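Local coordinates for protein GrgF (Penicillium sp. sh18, PDB 6LZH) that probably joins two polyketide chains by Claisen condensation, as an alpha/beta hydrolase fold polyketide transferase in the biosynthesis of the fungal furanone gregatin A, at residues G18-R22 / R69-D75; P231-V235 / R283-F287; L156-R161 / V209-Y213; L173-N177 / A189-M193. All coordinates share one frame; numbering follows the deposited sequence.

Interaction 1 (G18-R22 / R69-D75)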
loop_
_atom_site.group_PDB
_atom_site.type_symbol
_atom_site.label_atom_id
_atom_site.label_comp_id
_atom_site.label_asym_id
_atom_site.label_seq_id
_atom_site.Cartn_x
_atom_site.Cartn_y
_atom_site.Cartn_z
ATOM N N GLY A 18 -5.217 14.120 8.266
ATOM C CA GLY A 18 -5.406 15.556 8.324
ATOM C C GLY A 18 -6.195 16.200 7.207
ATOM O O GLY A 18 -6.208 17.435 7.122
ATOM N N LEU A 19 -6.852 15.429 6.353
ATOM C CA LEU A 19 -7.623 16.004 5.261
ATOM C C LEU A 19 -9.080 16.187 5.662
ATOM O O LEU A 19 -9.617 15.416 6.459
ATOM C CB LEU A 19 -7.571 15.096 4.031
ATOM C CG LEU A 19 -6.170 14.715 3.575
ATOM C CD1 LEU A 19 -6.256 13.548 2.651
ATOM C CD2 LEU A 19 -5.548 15.903 2.888
ATOM N N THR A 20 -9.729 17.194 5.065
ATOM C CA THR A 20 -11.179 17.326 5.119
ATOM C C THR A 20 -11.778 16.690 3.871
ATOM O O THR A 20 -11.456 17.089 2.750
ATOM C CB THR A 20 -11.608 18.793 5.197
ATOM O OG1 THR A 20 -11.098 19.387 6.392
ATOM C CG2 THR A 20 -13.118 18.883 5.216
ATOM N N LEU A 21 -12.631 15.697 4.063
ATOM C CA LEU A 21 -13.413 15.123 2.980
ATOM C C LEU A 21 -14.825 15.662 3.086
ATOM O O LEU A 21 -15.341 15.841 4.191
ATOM C CB LEU A 21 -13.446 13.599 3.064
ATOM C CG LEU A 21 -12.093 12.883 3.107
ATOM C CD1 LEU A 21 -12.311 11.382 2.976
ATOM C CD2 LEU A 21 -11.151 13.400 2.017
ATOM N N ARG A 22 -15.453 15.901 1.947
ATOM C CA ARG A 22 -16.765 16.537 1.937
ATOM C C ARG A 22 -17.749 15.684 1.163
ATOM O O ARG A 22 -17.377 14.967 0.227
ATOM C CB ARG A 22 -16.679 17.956 1.334
ATOM C CG ARG A 22 -15.742 18.876 2.130
ATOM C CD ARG A 22 -15.624 20.314 1.596
ATOM N NE ARG A 22 -14.743 21.106 2.461
ATOM C CZ ARG A 22 -13.411 21.118 2.376
ATOM N NH1 ARG A 22 -12.781 20.416 1.447
ATOM N NH2 ARG A 22 -12.698 21.852 3.220
ATOM N N ARG A 69 -10.465 11.568 -1.377
ATOM C CA ARG A 69 -9.326 12.469 -1.398
ATOM C C ARG A 69 -8.994 12.912 -2.815
ATOM O O ARG A 69 -8.906 12.089 -3.730
ATOM C CB ARG A 69 -8.112 11.762 -0.792
ATOM C CG ARG A 69 -6.993 12.712 -0.465
ATOM C CD ARG A 69 -6.009 12.874 -1.597
ATOM N NE ARG A 69 -5.142 11.718 -1.757
ATOM C CZ ARG A 69 -4.215 11.635 -2.703
ATOM N NH1 ARG A 69 -3.444 10.553 -2.800
ATOM N NH2 ARG A 69 -4.070 12.638 -3.564
ATOM N N GLY A 70 -8.773 14.216 -2.980
ATOM C CA GLY A 70 -8.273 14.737 -4.243
ATOM C C GLY A 70 -9.309 14.807 -5.339
ATOM O O GLY A 70 -8.959 14.970 -6.505
ATOM N N ILE A 71 -10.585 14.674 -4.997
ATOM C CA ILE A 71 -11.667 14.588 -5.968
ATOM C C ILE A 71 -12.765 15.556 -5.550
ATOM O O ILE A 71 -12.996 15.744 -4.353
ATOM C CB ILE A 71 -12.214 13.140 -6.044
ATOM C CG1 ILE A 71 -11.137 12.172 -6.545
ATOM C CG2 ILE A 71 -13.475 13.067 -6.878
ATOM C CD1 ILE A 71 -10.965 12.166 -8.053
ATOM N N GLY A 72 -13.424 16.184 -6.531
ATOM C CA GLY A 72 -14.654 16.908 -6.240
ATOM C C GLY A 72 -14.420 18.028 -5.244
ATOM O O GLY A 72 -13.505 18.839 -5.399
ATOM N N ALA A 73 -15.222 18.047 -4.179
ATOM C CA ALA A 73 -15.151 19.074 -3.143
ATOM C C ALA A 73 -14.163 18.758 -2.020
ATOM O O ALA A 73 -13.986 19.593 -1.126
ATOM C CB ALA A 73 -16.542 19.294 -2.541
ATOM N N SER A 74 -13.534 17.585 -2.024
ATOM C CA SER A 74 -12.688 17.172 -0.911
ATOM C C SER A 74 -11.283 17.742 -1.038
ATOM O O SER A 74 -10.794 18.012 -2.138
ATOM C CB SER A 74 -12.617 15.638 -0.820
ATOM O OG SER A 74 -13.846 15.146 -0.302
ATOM N N ASP A 75 -10.636 17.918 0.115
ATOM C CA ASP A 75 -9.224 18.270 0.161
ATOM C C ASP A 75 -8.384 17.169 -0.476
ATOM O O ASP A 75 -8.850 16.058 -0.721
ATOM C CB ASP A 75 -8.739 18.465 1.602
ATOM C CG ASP A 75 -9.284 19.720 2.250
ATOM O OD1 ASP A 75 -9.930 20.532 1.560
ATOM O OD2 ASP A 75 -9.069 19.874 3.465
HETATM O O HOH W 1 -9.841 22.154 4.337
#
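Thr20 and Asp75 carry the backbone link between the start of strand 20-26 and the loop that follows strand 62-66: Asp75 N donates to Thr20 O at 2.9 Å, and the nearest CA atoms are those of Leu21 and Ser74, 4.5 Å apart. A type II' turn from Ile71 to Ser74 folds the loop back toward the strand. The Asp75 carboxylate returns to the same residue, its OD2 taking Thr20 N at 3.2 Å from above the carboxylate plane. Ser74 OG accepts from Arg22 N (2.9 Å, N-H...O 166°) and is also bonded to the backbone O of Asp67. With CG anti to its carbonyl carbon (chi1 -60°) and the chain extended as far as NE, Arg22 runs past Ala73 O to Asp75. Its NH1 makes a salt bridge to Asp75 OD1 at 2.9 Å and a second bond to Ala73 O at 3.0 Å, while Thr20 CG2 sits over one guanidinium face. Asp75 OD1 lies in the guanidinium plane, though NH1 meets it from above the carboxylate plane. Shortening Arg22 to an alanine would probably leave Asp75 OD1 and Ala73 O without this donor and the turn less firmly tied to the strand. Glu12 binds Arg22 NE, so the guanidinium is paired with two carboxylates, and a water spans Arg22 NH2 and Asp75 OD2. Such surroundings probably keep the arginine charged and both acids ionised.

Interaction 2 (P231-V235 / R283-F287)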
loop_
_atom_site.group_PDB
_atom_site.type_symbol
_atom_site.label_atom_id
_atom_site.label_comp_id
_atom_site.label_asym_id
_atom_site.label_seq_id
_atom_site.Cartn_x
_atom_site.Cartn_y
_atom_site.Cartn_z
ATOM N N PRO A 231 -20.499 -10.071 6.552
ATOM C CA PRO A 231 -21.239 -10.460 5.346
ATOM C C PRO A 231 -20.954 -9.521 4.182
ATOM O O PRO A 231 -20.953 -8.300 4.334
ATOM C CB PRO A 231 -22.706 -10.372 5.788
ATOM C CG PRO A 231 -22.674 -10.428 7.265
ATOM C CD PRO A 231 -21.394 -9.787 7.687
ATOM N N ALA A 232 -20.728 -10.104 3.005
ATOM C CA ALA A 232 -20.338 -9.346 1.824
ATOM C C ALA A 232 -21.144 -9.797 0.616
ATOM O O ALA A 232 -21.388 -10.994 0.425
ATOM C CB ALA A 232 -18.839 -9.507 1.519
ATOM N N MET A 233 -21.568 -8.834 -0.195
ATOM C CA MET A 233 -22.331 -9.125 -1.395
ATOM C C MET A 233 -21.630 -8.534 -2.603
ATOM O O MET A 233 -21.257 -7.356 -2.593
ATOM C CB MET A 233 -23.744 -8.558 -1.294
ATOM C CG MET A 233 -24.510 -8.735 -2.558
ATOM S SD MET A 233 -26.215 -8.143 -2.318
ATOM C CE MET A 233 -26.907 -8.545 -3.922
ATOM N N MET A 234 -21.477 -9.330 -3.653
ATOM C CA MET A 234 -21.001 -8.794 -4.914
ATOM C C MET A 234 -22.135 -8.764 -5.921
ATOM O O MET A 234 -22.920 -9.721 -6.019
ATOM C CB MET A 234 -19.847 -9.615 -5.490
ATOM C CG MET A 234 -19.170 -8.869 -6.641
ATOM S SD MET A 234 -17.742 -9.776 -7.240
ATOM C CE MET A 234 -16.592 -9.617 -5.869
ATOM N N VAL A 235 -22.195 -7.676 -6.683
ATOM C CA VAL A 235 -23.206 -7.479 -7.722
ATOM C C VAL A 235 -22.478 -7.287 -9.039
ATOM O O VAL A 235 -21.867 -6.233 -9.279
ATOM C CB VAL A 235 -24.125 -6.295 -7.415
ATOM C CG1 VAL A 235 -25.136 -6.105 -8.546
ATOM C CG2 VAL A 235 -24.816 -6.530 -6.077
ATOM N N ARG A 283 -33.046 -6.300 -3.947
ATOM C CA ARG A 283 -32.191 -7.440 -3.620
ATOM C C ARG A 283 -31.107 -7.042 -2.622
ATOM O O ARG A 283 -30.895 -7.728 -1.614
ATOM C CB ARG A 283 -31.593 -8.004 -4.910
ATOM C CG ARG A 283 -30.439 -9.000 -4.724
ATOM C CD ARG A 283 -30.905 -10.336 -4.120
ATOM N NE ARG A 283 -29.800 -11.288 -4.081
ATOM C CZ ARG A 283 -29.388 -11.970 -5.144
ATOM N NH1 ARG A 283 -30.007 -11.815 -6.303
ATOM N NH2 ARG A 283 -28.362 -12.809 -5.044
ATOM N N GLN A 284 -30.433 -5.912 -2.873
ATOM C CA GLN A 284 -29.402 -5.419 -1.962
ATOM C C GLN A 284 -30.003 -5.006 -0.628
ATOM O O GLN A 284 -29.407 -5.234 0.425
ATOM C CB GLN A 284 -28.661 -4.236 -2.590
ATOM C CG GLN A 284 -27.809 -4.633 -3.794
ATOM C CD GLN A 284 -27.298 -3.438 -4.582
ATOM O OE1 GLN A 284 -27.018 -2.384 -4.019
ATOM N NE2 GLN A 284 -27.180 -3.602 -5.902
ATOM N N LEU A 285 -31.179 -4.382 -0.660
ATOM C CA LEU A 285 -31.877 -4.051 0.575
ATOM C C LEU A 285 -32.210 -5.310 1.380
ATOM O O LEU A 285 -32.079 -5.327 2.611
ATOM C CB LEU A 285 -33.143 -3.262 0.234
ATOM C CG LEU A 285 -34.055 -2.997 1.426
ATOM C CD1 LEU A 285 -33.394 -1.954 2.308
ATOM C CD2 LEU A 285 -35.420 -2.525 0.925
ATOM N N ASP A 286 -32.631 -6.377 0.702
ATOM C CA ASP A 286 -32.928 -7.626 1.400
ATOM C C ASP A 286 -31.667 -8.212 2.034
ATOM O O ASP A 286 -31.695 -8.691 3.174
ATOM C CB ASP A 286 -33.553 -8.630 0.423
ATOM C CG ASP A 286 -34.123 -9.842 1.129
ATOM O OD1 ASP A 286 -35.141 -9.679 1.831
ATOM O OD2 ASP A 286 -33.542 -10.951 1.015
ATOM N N PHE A 287 -30.551 -8.174 1.303
ATOM C CA PHE A 287 -29.263 -8.579 1.863
ATOM C C PHE A 287 -28.957 -7.807 3.138
ATOM O O PHE A 287 -28.620 -8.394 4.168
ATOM C CB PHE A 287 -28.168 -8.363 0.820
ATOM C CG PHE A 287 -26.775 -8.518 1.357
ATOM C CD1 PHE A 287 -26.217 -9.773 1.525
ATOM C CD2 PHE A 287 -26.013 -7.404 1.687
ATOM C CE1 PHE A 287 -24.910 -9.917 2.016
ATOM C CE2 PHE A 287 -24.700 -7.552 2.180
ATOM C CZ PHE A 287 -24.167 -8.791 2.346
#
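Met233 and Phe287 face each other where strand 232-235 and helix 283-287 run nearly antiparallel, their axes 170° apart in direction and 10.2 Å at closest approach. No hydrogen bond crosses, so the evidence for the contact lies in how the side chains fit. Met233 and Phe287 both have CG anti to the backbone N, which sends them across the gap to run past one another from opposing sides. Met233 CB stands over the centre of the Phe287 ring, 3.6 Å from the centroid and 8° off the normal, a CH-pi contact. Farther along the extended chain, Met233 SD lies obliquely, 4.3 Å from the same centroid, in a Met-aromatic contact, and Met233 CE ends 3.7 Å from Arg283 CG, over one face of that guanidinium. The far end of the ring, Phe287 CZ, comes within 3.6 Å of Met233 N, and Pro231 C lies at the ring edge. Losing the Phe287 ring to an alanine is likely to open a gap beside Met233 CB and SD and let the thioether turn more freely. At the other end, Val235 CG2 packs 3.8 Å from Gln284 NE2, while Gln284 OE1 is bonded to Trp112 NE1. The helix thus lies against one face of the central sheet: Phe287 also touches Ile135 of strand 133-137 and Glu260 of strand 259-264, the two neighbours of strand 232-237, while Met234 packs on helix 245-254.

Interaction 3 (L156-R161 / V209-Y213)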
loop_
_atom_site.group_PDB
_atom_site.type_symbol
_atom_site.label_atom_id
_atom_site.label_comp_id
_atom_site.label_asym_id
_atom_site.label_seq_id
_atom_site.Cartn_x
_atom_site.Cartn_y
_atom_site.Cartn_z
ATOM N N LEU A 156 7.845 7.208 -15.929
ATOM C CA LEU A 156 7.181 8.498 -15.733
ATOM C C LEU A 156 6.953 8.784 -14.257
ATOM O O LEU A 156 7.060 9.934 -13.813
ATOM C CB LEU A 156 5.837 8.525 -16.467
ATOM C CG LEU A 156 5.929 8.407 -17.994
ATOM C CD1 LEU A 156 4.555 8.493 -18.639
ATOM C CD2 LEU A 156 6.870 9.494 -18.556
ATOM N N ALA A 157 6.593 7.755 -13.490
ATOM C CA ALA A 157 6.400 7.948 -12.058
ATOM C C ALA A 157 7.707 8.336 -11.366
ATOM O O ALA A 157 7.705 9.174 -10.450
ATOM C CB ALA A 157 5.793 6.687 -11.440
ATOM N N MET A 158 8.836 7.751 -11.779
ATOM C CA MET A 158 10.115 8.162 -11.192
ATOM C C MET A 158 10.464 9.585 -11.596
ATOM O O MET A 158 10.946 10.370 -10.773
ATOM C CB MET A 158 11.254 7.218 -11.599
ATOM C CG MET A 158 11.163 5.770 -11.064
ATOM S SD MET A 158 10.932 5.614 -9.272
ATOM C CE MET A 158 9.153 5.368 -9.159
ATOM N N HIS A 159 10.221 9.942 -12.857
ATOM C CA HIS A 159 10.482 11.315 -13.280
ATOM C C HIS A 159 9.558 12.297 -12.562
ATOM O O HIS A 159 9.974 13.404 -12.197
ATOM C CB HIS A 159 10.326 11.439 -14.790
ATOM C CG HIS A 159 10.577 12.819 -15.316
ATOM N ND1 HIS A 159 9.558 13.693 -15.632
ATOM C CD2 HIS A 159 11.729 13.477 -15.574
ATOM C CE1 HIS A 159 10.074 14.828 -16.070
ATOM N NE2 HIS A 159 11.390 14.719 -16.052
ATOM N N ASP A 160 8.307 11.898 -12.339
ATOM C CA ASP A 160 7.347 12.762 -11.663
ATOM C C ASP A 160 7.788 13.082 -10.234
ATOM O O ASP A 160 7.734 14.245 -9.801
ATOM C CB ASP A 160 5.969 12.095 -11.675
ATOM C CG ASP A 160 4.905 12.951 -11.022
ATOM O OD1 ASP A 160 4.776 14.135 -11.403
ATOM O OD2 ASP A 160 4.219 12.442 -10.110
ATOM N N ARG A 161 8.221 12.061 -9.482
ATOM C CA ARG A 161 8.753 12.289 -8.137
ATOM C C ARG A 161 9.860 13.333 -8.156
ATOM O O ARG A 161 9.843 14.308 -7.389
ATOM C CB ARG A 161 9.320 10.984 -7.549
ATOM C CG ARG A 161 8.315 9.917 -7.160
ATOM C CD ARG A 161 8.967 8.845 -6.258
ATOM N NE ARG A 161 9.046 9.268 -4.856
ATOM C CZ ARG A 161 8.072 9.107 -3.959
ATOM N NH1 ARG A 161 6.923 8.542 -4.304
ATOM N NH2 ARG A 161 8.237 9.519 -2.706
ATOM N N VAL A 209 0.134 10.159 -12.806
ATOM C CA VAL A 209 0.960 8.990 -13.105
ATOM C C VAL A 209 1.224 8.172 -11.849
ATOM O O VAL A 209 1.489 6.973 -11.936
ATOM C CB VAL A 209 2.292 9.379 -13.784
ATOM C CG1 VAL A 209 2.042 10.191 -15.040
ATOM C CG2 VAL A 209 3.203 10.151 -12.828
ATOM N N GLN A 210 1.178 8.792 -10.667
ATOM C CA GLN A 210 1.413 8.030 -9.451
ATOM C C GLN A 210 0.290 7.039 -9.191
ATOM O O GLN A 210 0.491 6.060 -8.458
ATOM C CB GLN A 210 1.570 8.982 -8.252
ATOM C CG GLN A 210 2.754 9.943 -8.398
ATOM C CD GLN A 210 4.079 9.195 -8.512
ATOM O OE1 GLN A 210 4.261 8.113 -7.922
ATOM N NE2 GLN A 210 5.010 9.761 -9.277
ATOM N N THR A 211 -0.892 7.287 -9.760
ATOM C CA THR A 211 -1.995 6.347 -9.602
ATOM C C THR A 211 -1.580 4.944 -10.035
ATOM O O THR A 211 -1.847 3.966 -9.330
ATOM C CB THR A 211 -3.210 6.820 -10.407
ATOM O OG1 THR A 211 -3.713 8.052 -9.855
ATOM C CG2 THR A 211 -4.307 5.757 -10.393
ATOM N N TYR A 212 -0.887 4.831 -11.170
ATOM C CA TYR A 212 -0.482 3.515 -11.663
ATOM C C TYR A 212 0.598 2.894 -10.775
ATOM O O TYR A 212 0.568 1.686 -10.509
ATOM C CB TYR A 212 -0.004 3.619 -13.115
ATOM C CG TYR A 212 0.277 2.257 -13.738
ATOM C CD1 TYR A 212 -0.740 1.518 -14.338
ATOM C CD2 TYR A 212 1.553 1.698 -13.699
ATOM C CE1 TYR A 212 -0.492 0.260 -14.898
ATOM C CE2 TYR A 212 1.808 0.440 -14.251
ATOM C CZ TYR A 212 0.782 -0.271 -14.848
ATOM O OH TYR A 212 1.032 -1.513 -15.400
ATOM N N TYR A 213 1.550 3.710 -10.301
ATOM C CA TYR A 213 2.562 3.242 -9.350
ATOM C C TYR A 213 1.924 2.601 -8.117
ATOM O O TYR A 213 2.283 1.487 -7.722
ATOM C CB TYR A 213 3.467 4.414 -8.935
ATOM C CG TYR A 213 4.505 4.065 -7.871
ATOM C CD1 TYR A 213 4.188 4.082 -6.508
ATOM C CD2 TYR A 213 5.803 3.717 -8.230
ATOM C CE1 TYR A 213 5.140 3.761 -5.539
ATOM C CE2 TYR A 213 6.759 3.390 -7.265
ATOM C CZ TYR A 213 6.423 3.418 -5.925
ATOM O OH TYR A 213 7.378 3.113 -4.968
HETATM O O HOH W 2 6.472 6.839 -6.943
#
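Ala157 and Tyr213 meet through their CB atoms, 4.1 Å apart, at the apolar centre of a helix-helix packing contact in the insertion between strands 133-137 and 232-237, the usual place of the lid in alpha/beta hydrolases. The segment axes come within 9.1 Å and cross at -122°, and the small Ala157 side chain is consistent with the CA atoms of Ala157 and Gln210 lying 5.6 Å apart. On one flank Met158, bent at chi2 and chi3, brings its CE to 3.6 Å from Tyr213 CE2, obliquely to the ring. On the other, Val209 CG2 leans on Asp160 CB. Beyond this lies Gln210, where a bend at chi2 (-61°) points the amide at helix 150-165 and lets NE2 reach two acceptors. Gln210 NE2 gives one hydrogen to Ala157 O at 3.0 Å, on a lone pair in the carbonyl plane, and the other to the anti lone pair of Asp160 OD2 at 2.9 Å. Both acceptors lie close to the amide plane, which should fix the rotation of the group. Ala157 O still accepts the helical bond from Arg161 N, and Asp160 is held in turn by Met171 N and Arg164. Outward again is the dimer interface, where Arg161 pairs with Glu89 and Asp93 of the second subunit and Tyr213 OH bonds to His92 NE2 of the second subunit. A water donates to Gln210 OE1 and accepts from Arg161 NH1, and its oxygen lies 3.2 Å above the plane of the Tyr213 ring, over the centre.

Interaction 4 (L173-N177 / A189-M193)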
loop_
_atom_site.group_PDB
_atom_site.type_symbol
_atom_site.label_atom_id
_atom_site.label_comp_id
_atom_site.label_asym_id
_atom_site.label_seq_id
_atom_site.Cartn_x
_atom_site.Cartn_y
_atom_site.Cartn_z
ATOM N N LEU A 173 -1.629 11.682 -16.838
ATOM C CA LEU A 173 -1.871 11.024 -18.104
ATOM C C LEU A 173 -3.308 11.248 -18.539
ATOM O O LEU A 173 -4.207 11.232 -17.694
ATOM C CB LEU A 173 -1.615 9.523 -17.996
ATOM C CG LEU A 173 -0.152 9.178 -17.792
ATOM C CD1 LEU A 173 -0.000 7.675 -17.669
ATOM C CD2 LEU A 173 0.669 9.752 -18.947
ATOM N N PRO A 174 -3.562 11.450 -19.829
ATOM C CA PRO A 174 -4.943 11.492 -20.310
ATOM C C PRO A 174 -5.495 10.086 -20.484
ATOM O O PRO A 174 -4.758 9.105 -20.633
ATOM C CB PRO A 174 -4.820 12.201 -21.662
ATOM C CG PRO A 174 -3.492 11.709 -22.172
ATOM C CD PRO A 174 -2.594 11.556 -20.939
ATOM N N TYR A 175 -6.825 10.005 -20.463
ATOM C CA TYR A 175 -7.487 8.736 -20.747
ATOM C C TYR A 175 -7.167 8.252 -22.157
ATOM O O TYR A 175 -7.080 7.039 -22.397
ATOM C CB TYR A 175 -8.996 8.884 -20.575
ATOM C CG TYR A 175 -9.475 8.969 -19.143
ATOM C CD1 TYR A 175 -8.578 9.027 -18.077
ATOM C CD2 TYR A 175 -10.830 8.976 -18.856
ATOM C CE1 TYR A 175 -9.033 9.091 -16.771
ATOM C CE2 TYR A 175 -11.288 9.048 -17.567
ATOM C CZ TYR A 175 -10.392 9.107 -16.522
ATOM O OH TYR A 175 -10.879 9.169 -15.227
ATOM N N VAL A 176 -6.998 9.183 -23.095
ATOM C CA VAL A 176 -6.712 8.896 -24.500
ATOM C C VAL A 176 -5.660 9.894 -24.967
ATOM O O VAL A 176 -5.889 11.107 -24.905
ATOM C CB VAL A 176 -7.966 9.003 -25.392
ATOM C CG1 VAL A 176 -7.660 8.539 -26.819
ATOM C CG2 VAL A 176 -9.136 8.220 -24.812
ATOM N N ASN A 177 -4.513 9.396 -25.427
ATOM C CA ASN A 177 -3.505 10.271 -26.012
ATOM C C ASN A 177 -4.031 10.906 -27.297
ATOM O O ASN A 177 -4.955 10.397 -27.939
ATOM C CB ASN A 177 -2.218 9.497 -26.313
ATOM C CG ASN A 177 -1.592 8.894 -25.073
ATOM O OD1 ASN A 177 -1.282 7.703 -25.038
ATOM N ND2 ASN A 177 -1.403 9.716 -24.043
ATOM N N ALA A 189 -11.232 3.501 -18.064
ATOM C CA ALA A 189 -11.490 4.936 -18.021
ATOM C C ALA A 189 -11.813 5.470 -19.411
ATOM O O ALA A 189 -12.797 6.193 -19.604
ATOM C CB ALA A 189 -10.281 5.667 -17.423
ATOM N N ALA A 190 -11.003 5.095 -20.403
ATOM C CA ALA A 190 -11.223 5.593 -21.754
ATOM C C ALA A 190 -12.522 5.055 -22.345
ATOM O O ALA A 190 -13.126 5.707 -23.207
ATOM C CB ALA A 190 -10.028 5.229 -22.633
ATOM N N GLU A 191 -12.963 3.873 -21.898
ATOM C CA GLU A 191 -14.222 3.302 -22.373
ATOM C C GLU A 191 -15.424 3.954 -21.710
ATOM O O GLU A 191 -16.460 4.153 -22.352
ATOM C CB GLU A 191 -14.264 1.799 -22.099
ATOM C CG GLU A 191 -13.845 0.935 -23.256
ATOM C CD GLU A 191 -13.517 -0.474 -22.813
ATOM O OE1 GLU A 191 -12.725 -1.146 -23.507
ATOM O OE2 GLU A 191 -14.051 -0.902 -21.765
ATOM N N MET A 192 -15.320 4.256 -20.419
ATOM C CA MET A 192 -16.465 4.802 -19.702
ATOM C C MET A 192 -16.682 6.274 -20.020
ATOM O O MET A 192 -17.832 6.721 -20.111
ATOM C CB MET A 192 -16.286 4.596 -18.198
ATOM C CG MET A 192 -16.311 3.130 -17.801
ATOM S SD MET A 192 -17.991 2.470 -17.871
ATOM C CE MET A 192 -18.015 1.712 -19.500
ATOM N N MET A 193 -15.597 7.031 -20.201
ATOM C CA MET A 193 -15.691 8.485 -20.348
ATOM C C MET A 193 -16.673 8.927 -21.432
ATOM O O MET A 193 -17.537 9.771 -21.140
ATOM C CB MET A 193 -14.283 9.060 -20.587
ATOM C CG MET A 193 -14.254 10.420 -21.299
ATOM S SD MET A 193 -12.576 10.981 -21.695
ATOM C CE MET A 193 -12.131 9.869 -23.029
#
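Tyr175 lays one face of its ring on Ala189: the methyl CB stands over the ring centre, 3.4 Å from the centroid and 7° off the normal, a close CH-pi contact. Helix 187-198 meets other parts of the same ring. Ala189 O approaches Tyr175 CD2 at 3.5 Å, and Met193 CB comes in the ring plane at that edge. Met193 SD is oblique to the ring, 5.1 Å from the centroid, as a Met-aromatic contact, and its chain, bent at chi3, curls back to set CE 3.9 Å from Val176 CG2. Val176 CG2 also touches Ala190 CB, which lies 3.5 Å from Tyr175 O. That carbonyl oxygen is buried here with no polar partner in the model. In fold terms, the chain leaving strand 172-174 packs on helix 187-198, both within the segment inserted between strands 133-137 and 232-237, consistent with the lid of an alpha/beta hydrolase. What orients the ring is a chi2 of 5°, an uncommon value for tyrosine, which brings CA close to the ring plane. Tyr175 OH is bonded to Asn42 ND2, anchoring the far end of the ring, and backbone bonding to Asn205 holds its root. Outward on the helix, the Ala189 side chain is about 9 Å from that of Cys115, the probable catalytic nucleophile, and Met192 touches His269, probably also of the active site.

Overall arrangement
Interaction 1 comes first along the chain, then interaction 3, with interaction 4 nested inside the loop that interaction 3 closes, and last interaction 2. Interactions 1 and 2 both reach the eight-stranded central sheet, on opposite sides of the chain's centre with their own centres 28 Å apart; one ties down a loop after strand 62-66, the other a helix packed against strand 232-237. Interactions 3 and 4, centres 17 Å apart, lie in the insertion between strands 133-137 and 232-237 and touch through Leu173, whose CG is 3.7 Å from Val209 CG1. Through Leu173 the contact at the dimer interface adjoins the one whose Ala189 lies about 9 Å, side chain to side chain, from the probable active-site Cys115.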